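Local coordinates for protein putative NAD(P)H nitroreductase MhqN (Bacillus subtilis, PDB 3BEM) that is a putative FMN-dependent NAD(P)H nitroreductase, a homodimer that may contribute to the degradation of aromatic compounds, at residues V62-D66 / Q67-E71; H33-K37 / E38-E42. The protein carries 3 engineered substitutions. All coordinates share one frame; numbering follows the deposited sequence. Where two conformers were deposited one is given.

Overall arrangement
Both contacts are N-terminal helix caps: contact 2 (33-37 with 38-42) starts helix 37-47, and contact 1 (62-66 with 67-71) starts helix 67-76 directly after strand 59-64. Their centres lie about 14 Å apart, and the two meet through apolar side chains. L65 CD2 packs against I35 CG2 at 3.8 Å, L65 CD1 against K37 CG at 3.9 Å, and T63 CG2 against L40 CD1 at 3.8 Å. Each also touches the second subunit. The FMN site is nearer contact 1, where the side chain of Q67 is about 7 Å from that of Y81, an FMN-binding residue; contact 2 lies away from the annotated sites.

Contact 1: residues V62-D66 / Q67-E71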
loop_
_atom_site.group_PDB
_atom_site.type_symbol
_atom_site.label_atom_id
_atom_site.label_comp_id
_atom_site.label_asym_id
_atom_site.label_seq_id
_atom_site.Cartn_x
_atom_site.Cartn_y
_atom_site.Cartn_z
ATOM N N VAL B 62 -15.624 -2.903 3.546
ATOM C CA VAL B 62 -16.863 -3.632 3.709
ATOM C C VAL B 62 -16.430 -5.051 3.977
ATOM O O VAL B 62 -15.780 -5.696 3.124
ATOM C CB VAL B 62 -17.741 -3.538 2.516
ATOM C CG1 VAL B 62 -18.972 -4.429 2.721
ATOM C CG2 VAL B 62 -18.132 -2.069 2.295
ATOM N N THR B 63 -16.769 -5.532 5.160
ATOM C CA THR B 63 -16.290 -6.823 5.631
ATOM C C THR B 63 -17.426 -7.839 5.655
ATOM O O THR B 63 -18.379 -7.692 6.437
ATOM C CB THR B 63 -15.654 -6.707 7.033
ATOM O OG1 THR B 63 -14.643 -5.684 7.012
ATOM C CG2 THR B 63 -15.053 -8.028 7.483
ATOM N N VAL B 64 -17.319 -8.845 4.790
ATOM C CA VAL B 64 -18.399 -9.799 4.569
ATOM C C VAL B 64 -18.098 -11.087 5.318
ATOM O O VAL B 64 -17.161 -11.828 4.973
ATOM C CB VAL B 64 -18.623 -10.096 3.066
ATOM C CG1 VAL B 64 -19.884 -10.976 2.874
ATOM C CG2 VAL B 64 -18.712 -8.753 2.268
ATOM N N LEU B 65 -18.937 -11.363 6.319
ATOM C CA LEU B 65 -18.855 -12.584 7.126
ATOM C C LEU B 65 -19.962 -13.537 6.701
ATOM O O LEU B 65 -19.884 -14.761 6.881
ATOM C CB LEU B 65 -19.000 -12.230 8.621
ATOM C CG LEU B 65 -18.027 -11.202 9.222
ATOM C CD1 LEU B 65 -18.465 -10.754 10.634
ATOM C CD2 LEU B 65 -16.661 -11.773 9.245
ATOM N N ASP B 66 -21.021 -12.975 6.143
ATOM C CA ASP B 66 -22.187 -13.782 5.757
ATOM C C ASP B 66 -21.868 -14.776 4.644
ATOM O O ASP B 66 -21.519 -14.390 3.534
ATOM C CB ASP B 66 -23.357 -12.875 5.349
ATOM C CG ASP B 66 -24.652 -13.655 5.150
ATOM O OD1 ASP B 66 -24.836 -14.270 4.081
ATOM O OD2 ASP B 66 -25.463 -13.693 6.089
ATOM N N GLN B 67 -22.048 -16.068 4.918
ATOM C CA GLN B 67 -21.658 -17.067 3.960
ATOM C C GLN B 67 -22.513 -17.028 2.684
ATOM O O GLN B 67 -22.036 -17.288 1.582
ATOM C CB GLN B 67 -21.647 -18.444 4.609
ATOM C CG GLN B 67 -21.047 -19.503 3.761
ATOM C CD GLN B 67 -19.585 -19.257 3.376
ATOM O OE1 GLN B 67 -18.881 -18.449 3.963
ATOM N NE2 GLN B 67 -19.138 -20.005 2.396
ATOM N N ASP B 68 -23.785 -16.668 2.804
ATOM C CA ASP B 68 -24.611 -16.595 1.609
ATOM C C ASP B 68 -24.098 -15.494 0.678
ATOM O O ASP B 68 -24.058 -15.651 -0.546
ATOM C CB ASP B 68 -26.061 -16.314 1.985
ATOM C CG ASP B 68 -26.986 -16.282 0.772
ATOM O OD1 ASP B 68 -27.048 -17.299 0.057
ATOM O OD2 ASP B 68 -27.638 -15.250 0.553
ATOM N N VAL B 69 -23.727 -14.366 1.261
ATOM C CA VAL B 69 -23.181 -13.257 0.474
ATOM C C VAL B 69 -21.840 -13.647 -0.168
ATOM O O VAL B 69 -21.587 -13.344 -1.315
ATOM C CB VAL B 69 -23.032 -11.964 1.268
ATOM C CG1 VAL B 69 -22.504 -10.871 0.378
ATOM C CG2 VAL B 69 -24.389 -11.519 1.862
ATOM N N LYS B 70 -21.005 -14.364 0.572
ATOM C CA LYS B 70 -19.722 -14.823 0.010
ATOM C C LYS B 70 -19.933 -15.755 -1.172
ATOM O O LYS B 70 -19.252 -15.637 -2.194
ATOM C CB LYS B 70 -18.870 -15.492 1.116
ATOM C CG LYS B 70 -18.336 -14.498 2.146
ATOM C CD LYS B 70 -18.029 -15.077 3.541
ATOM C CE LYS B 70 -16.677 -15.756 3.651
ATOM N NZ LYS B 70 -16.594 -17.112 2.949
ATOM N N GLU B 71 -20.867 -16.694 -1.030
ATOM C CA GLU B 71 -21.246 -17.560 -2.136
ATOM C C GLU B 71 -21.632 -16.715 -3.338
ATOM O O GLU B 71 -21.169 -16.983 -4.458
ATOM C CB GLU B 71 -22.395 -18.499 -1.760
ATOM C CG GLU B 71 -22.018 -19.630 -0.780
ATOM C CD GLU B 71 -23.258 -20.330 -0.120
ATOM O OE1 GLU B 71 -24.439 -20.057 -0.494
ATOM O OE2 GLU B 71 -23.044 -21.153 0.803
HETATM O O HOH W 1 -18.674 -17.215 6.571
#
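D66 turns its carboxylate back over the first turn of helix 67-76 and caps it from the N-cap position, at the point where strand 59-64 gives way to the helix. With CG anti to the backbone N (chi1 -171°), D66 OD1 reaches the amide of V69 and accepts from V69 N at 3.0 Å through its anti lone pair, the one facing away from OD2. The same oxygen, D66 OD1, lies 2.9 Å from D68 N. The backbone carbonyl of D66 adds the first helical bond, from K70 N. The carboxylate also lies at the N-terminal, positive end of the helix dipole, which would favour its negative charge.

Next to the cap, V64 and V69 cross at about a right angle, and a methyl meets a methyl: V64 CG1 is 3.6 Å from V69 CG1. The other branch of V69, CG2, lies against D66 CB and OD1, so this one valine touches both the strand end and the capping side chain. V69 also packs against M218 of the second subunit, whose strand continues the sheet by pairing in parallel with V62 and T63.

K70 runs its aliphatic part past V64, with K70 CG 3.9 Å from V64 CG1 and K70 CD 3.7 Å from V64 O. Bends at chi3 and chi4 then carry the ammonium round to Q67, where K70 NZ donates to Q67 OE1 at 2.8 Å, tilted 19° from the carbonyl plane. The carbonyl oxygens of V83 and S86 also accept from NZ, so the amine of this buried lysine has three oxygen partners. Q67 NE2 is held by V84 O, which helps fix the rotation of the amide. A water finishes the local network, donating to Q67 OE1 and, at 2.8 Å, to L65 O.

Contact 2: residues H33-K37 / E38-E42; sequences HPITK and EDLNE. With PGO (S-1,2-propanediol), chain H.
T36 and D39 form a capping box at the start of helix 37-47, each side chain bonded to the other's backbone amide. D39 N donates to T36 OG1 at 3.0 Å, and T36 N donates to D39 OD2 at 2.9 Å, meeting the oxygen on its anti side but 31° out of the carboxylate plane. T36 OG1 stands between its own backbone N and carbonyl carbon (chi1 70°), within reach of D39 N, and adds a weak bond to OD2. A water on P34 O donates to the same OD2. An alanine in place of D39 is likely to leave T36 N without its acceptor and the water with one anchor fewer.

T36 O and K37 O then take the amides of L40 and N41, while N41 OD1 bonds Y217 OH of the second subunit. On the buried side, I35 CG1 runs beside D39 CB, and the I35 and L40 side chains cross at about a right angle, I35 CD1 touching L40 CG and CD2. A propanediol, probably from the crystallisation liquor, bridges the backbone N and O of I35: I35 N donates to its O1 at 2.8 Å, and its O2 donates to I35 O at 2.6 Å.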
loop_
_atom_site.group_PDB
_atom_site.type_symbol
_atom_site.label_atom_id
_atom_site.label_comp_id
_atom_site.label_asym_id
_atom_site.label_seq_id
_atom_site.Cartn_x
_atom_site.Cartn_y
_atom_site.Cartn_z
ATOM N N HIS B 33 -12.691 -22.257 10.848
ATOM C CA HIS B 33 -11.927 -21.166 11.403
ATOM C C HIS B 33 -12.718 -19.867 11.328
ATOM O O HIS B 33 -12.331 -18.894 10.664
ATOM C CB HIS B 33 -10.563 -21.126 10.685
ATOM C CG HIS B 33 -9.795 -22.388 10.897
ATOM N ND1 HIS B 33 -9.067 -22.628 12.044
ATOM C CD2 HIS B 33 -9.719 -23.510 10.158
ATOM C CE1 HIS B 33 -8.522 -23.825 11.968
ATOM N NE2 HIS B 33 -8.904 -24.386 10.831
ATOM N N PRO B 34 -13.827 -19.800 12.038
ATOM C CA PRO B 34 -14.624 -18.569 11.966
ATOM C C PRO B 34 -13.821 -17.416 12.493
ATOM O O PRO B 34 -13.035 -17.575 13.420
ATOM C CB PRO B 34 -15.857 -18.887 12.844
ATOM C CG PRO B 34 -15.436 -19.986 13.692
ATOM C CD PRO B 34 -14.396 -20.778 12.980
ATOM N N ILE B 35 -14.031 -16.253 11.889
ATOM C CA ILE B 35 -13.447 -14.999 12.359
ATOM C C ILE B 35 -14.537 -14.080 12.884
ATOM O O ILE B 35 -15.625 -14.066 12.331
ATOM C CB ILE B 35 -12.612 -14.347 11.235
ATOM C CG1 ILE B 35 -11.629 -13.297 11.795
ATOM C CG2 ILE B 35 -13.479 -13.711 10.192
ATOM C CD1 ILE B 35 -10.617 -12.714 10.776
ATOM N N THR B 36 -14.252 -13.368 13.981
ATOM C CA THR B 36 -15.260 -12.545 14.632
ATOM C C THR B 36 -14.996 -11.075 14.360
ATOM O O THR B 36 -13.886 -10.678 13.959
ATOM C CB THR B 36 -15.265 -12.800 16.137
ATOM O OG1 THR B 36 -14.073 -12.278 16.755
ATOM C CG2 THR B 36 -15.362 -14.302 16.413
ATOM N N LYS B 37 -16.029 -10.268 14.562
ATOM C CA LYS B 37 -15.858 -8.819 14.528
ATOM C C LYS B 37 -14.779 -8.376 15.522
ATOM O O LYS B 37 -14.025 -7.419 15.231
ATOM C CB LYS B 37 -17.190 -8.091 14.789
ATOM C CG LYS B 37 -18.206 -8.283 13.681
ATOM C CD LYS B 37 -19.513 -7.517 13.961
ATOM C CE LYS B 37 -20.631 -7.935 13.034
ATOM N NZ LYS B 37 -21.894 -7.203 13.356
ATOM N N GLU B 38 -14.654 -9.035 16.676
ATOM C CA GLU B 38 -13.586 -8.709 17.640
ATOM C C GLU B 38 -12.173 -8.947 17.065
ATOM O O GLU B 38 -11.272 -8.126 17.229
ATOM C CB GLU B 38 -13.759 -9.513 18.930
ATOM C CG GLU B 38 -15.008 -9.149 19.741
ATOM C CD GLU B 38 -15.678 -10.352 20.379
ATOM O OE1 GLU B 38 -15.284 -11.500 20.099
ATOM O OE2 GLU B 38 -16.614 -10.159 21.160
ATOM N N ASP B 39 -11.973 -10.102 16.413
ATOM C CA ASP B 39 -10.683 -10.401 15.742
ATOM C C ASP B 39 -10.333 -9.287 14.782
ATOM O O ASP B 39 -9.195 -8.810 14.732
ATOM C CB ASP B 39 -10.778 -11.680 14.923
ATOM C CG ASP B 39 -10.947 -12.941 15.759
ATOM O OD1 ASP B 39 -10.306 -13.055 16.832
ATOM O OD2 ASP B 39 -11.698 -13.864 15.326
ATOM N N LEU B 40 -11.308 -8.908 13.983
ATOM C CA LEU B 40 -11.111 -7.960 12.915
ATOM C C LEU B 40 -10.935 -6.539 13.442
ATOM O O LEU B 40 -10.086 -5.796 12.967
ATOM C CB LEU B 40 -12.262 -8.027 11.911
ATOM C CG LEU B 40 -12.157 -9.281 10.974
ATOM C CD1 LEU B 40 -13.513 -9.727 10.494
ATOM C CD2 LEU B 40 -11.131 -9.060 9.840
ATOM N N ASN B 41 -11.725 -6.168 14.436
ATOM C CA ASN B 41 -11.595 -4.844 15.001
ATOM C C ASN B 41 -10.184 -4.570 15.574
ATOM O O ASN B 41 -9.637 -3.502 15.395
ATOM C CB ASN B 41 -12.664 -4.631 16.073
ATOM C CG ASN B 41 -14.062 -4.385 15.492
ATOM O OD1 ASN B 41 -14.247 -3.988 14.328
ATOM N ND2 ASN B 41 -15.065 -4.562 16.355
ATOM N N GLU B 42 -9.540 -5.560 16.145
ATOM C CA GLU B 42 -8.163 -5.409 16.561
ATOM C C GLU B 42 -7.188 -5.087 15.405
ATOM O O GLU B 42 -6.344 -4.208 15.535
ATOM C CB GLU B 42 -7.701 -6.672 17.274
ATOM C CG GLU B 42 -6.251 -6.595 17.728
ATOM C CD GLU B 42 -5.761 -7.842 18.436
ATOM O OE1 GLU B 42 -6.443 -8.888 18.411
ATOM O OE2 GLU B 42 -4.658 -7.778 19.008
HETATM C C1 PGO H . -17.179 -16.855 9.852
HETATM C C2 PGO H . -18.058 -15.631 10.103
HETATM C C3 PGO H . -19.542 -15.939 9.828
HETATM O O1 PGO H . -15.787 -16.547 9.711
HETATM O O2 PGO H . -17.857 -15.167 11.461
HETATM O O HOH W 2 -12.248 -16.405 15.804
#